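Local coordinates for hypothetical protein PurS (Thermus thermophilus, PDB 2DGB) that belongs to the PurS family of small alpha+beta proteins and forms a two-subunit assembly in which the beta-sheet continues from one chain into the other, at residues I46-E51 with E78-L83. Sequence-based numbering, arbitrary orientation.
Sequences IVFPAE and EALKEL
Val47 and Leu83 meet in a sparse apolar contact between the two outer strands of the antiparallel sheet, 37-49 and 73-83, reaching over the middle strand, 3-12, that lies between them. No hydrogen bond links the two segments; their nearest CA atoms, those of Val47 and Leu83, are 8.5 Å apart, and only side chains bridge the gap. On one face of the sheet, Leu83 CD1 rests 3.7 Å from Val47 CG1 and 4.1 Å from Val47 CG2, the two side chains crossing at about a right angle. With CG1 of Val47 opposite its own backbone nitrogen (chi1 176°) and CG2 beside that nitrogen, both valine methyls face CD1 of Leu83, CG1 the nearer. Strands 37-49 and 73-83 run in the same direction and are joined through helix 53-67, a beta-alpha-beta crossover that skips the middle strand. Phe48 and Leu80 lie on the face this helix covers, where Phe48 touches Lys59 and Met63 and Leu80 touches Glu57. Here Phe48 CZ comes 4.2 Å from Leu80 CD1, with the methyl oblique to the ring, while Ile46 O lies in the ring plane at its edge. A classic beta bulge at Glu78 and Ala79, facing Thr7, interrupts the regular pairing of strand 73-83. On the far side of strand 37-49, Ile46 and Val47 pair antiparallel with a strand of the second subunit.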
# COMPACT_ATOMS: atom_id res chain seq x y z
N ILE A 46 9.53 2.89 -3.77
CA ILE A 46 10.47 3.16 -4.84
C ILE A 46 11.64 4.05 -4.43
O ILE A 46 11.46 5.19 -3.99
CB ILE A 46 9.74 3.84 -6.02
CG1 ILE A 46 8.48 3.04 -6.39
CG2 ILE A 46 10.68 3.96 -7.21
CD1 ILE A 46 7.73 3.59 -7.58
N VAL A 47 12.85 3.51 -4.58
CA VAL A 47 14.07 4.25 -4.29
C VAL A 47 14.55 4.73 -5.65
O VAL A 47 14.74 3.93 -6.58
CB VAL A 47 15.15 3.34 -3.65
CG1 VAL A 47 16.45 4.11 -3.45
CG2 VAL A 47 14.64 2.80 -2.31
N PHE A 48 14.72 6.05 -5.78
CA PHE A 48 15.11 6.64 -7.04
C PHE A 48 15.83 7.98 -6.82
O PHE A 48 15.71 8.58 -5.76
CB PHE A 48 13.86 6.88 -7.89
CG PHE A 48 12.94 7.92 -7.31
CD1 PHE A 48 12.91 9.21 -7.83
CD2 PHE A 48 12.13 7.62 -6.22
CE1 PHE A 48 12.08 10.19 -7.28
CE2 PHE A 48 11.30 8.59 -5.65
CZ PHE A 48 11.27 9.88 -6.19
N PRO A 49 16.55 8.47 -7.85
CA PRO A 49 17.30 9.73 -7.78
C PRO A 49 16.51 10.95 -8.25
O PRO A 49 15.59 10.84 -9.07
CB PRO A 49 18.48 9.46 -8.69
CG PRO A 49 17.83 8.73 -9.81
CD PRO A 49 16.91 7.73 -9.07
N ALA A 50 16.91 12.12 -7.75
CA ALA A 50 16.27 13.38 -8.13
C ALA A 50 17.16 14.55 -7.71
O ALA A 50 17.93 14.44 -6.76
CB ALA A 50 14.89 13.50 -7.47
N GLU A 51 17.04 15.67 -8.42
CA GLU A 51 17.85 16.86 -8.13
C GLU A 51 17.56 17.43 -6.74
O GLU A 51 18.48 17.88 -6.04
CB GLU A 51 17.58 17.93 -9.18
CG GLU A 51 18.20 17.64 -10.55
CD GLU A 51 19.69 17.95 -10.60
OE1 GLU A 51 20.10 18.99 -10.02
OE2 GLU A 51 20.44 17.17 -11.21
N GLU A 78 1.82 8.32 -0.63
CA GLU A 78 1.63 8.21 0.81
C GLU A 78 2.75 8.83 1.64
O GLU A 78 2.51 9.37 2.72
CB GLU A 78 1.45 6.74 1.18
CG GLU A 78 1.13 6.48 2.65
CD GLU A 78 -0.19 7.09 3.08
OE1 GLU A 78 -1.08 7.25 2.22
OE2 GLU A 78 -0.34 7.40 4.28
N ALA A 79 3.98 8.74 1.14
CA ALA A 79 5.13 9.30 1.84
C ALA A 79 6.30 9.49 0.87
O ALA A 79 6.33 8.90 -0.21
CB ALA A 79 5.55 8.39 2.99
N LEU A 80 7.26 10.32 1.28
CA LEU A 80 8.44 10.59 0.47
C LEU A 80 9.56 11.08 1.39
O LEU A 80 9.38 12.05 2.13
CB LEU A 80 8.14 11.66 -0.58
CG LEU A 80 9.30 12.06 -1.50
CD1 LEU A 80 9.63 10.92 -2.44
CD2 LEU A 80 8.94 13.31 -2.28
N LYS A 81 10.69 10.40 1.36
CA LYS A 81 11.80 10.79 2.21
C LYS A 81 13.13 10.71 1.49
O LYS A 81 13.31 9.89 0.59
CB LYS A 81 11.85 9.92 3.46
CG LYS A 81 11.84 8.43 3.17
CD LYS A 81 11.95 7.62 4.45
CE LYS A 81 13.31 7.79 5.11
NZ LYS A 81 13.48 6.92 6.31
N GLU A 82 14.04 11.58 1.88
CA GLU A 82 15.37 11.60 1.29
C GLU A 82 16.17 10.52 2.00
O GLU A 82 15.98 10.28 3.19
CB GLU A 82 16.03 12.96 1.51
CG GLU A 82 17.31 13.13 0.71
CD GLU A 82 18.02 14.42 1.03
OE1 GLU A 82 17.34 15.46 1.16
OE2 GLU A 82 19.26 14.39 1.15
N LEU A 83 17.04 9.85 1.26
CA LEU A 83 17.85 8.79 1.82
C LEU A 83 19.31 9.23 1.84
O LEU A 83 19.69 10.19 1.17
CB LEU A 83 17.70 7.52 0.98
CG LEU A 83 16.27 7.02 0.79
CD1 LEU A 83 16.25 5.84 -0.17
CD2 LEU A 83 15.69 6.61 2.14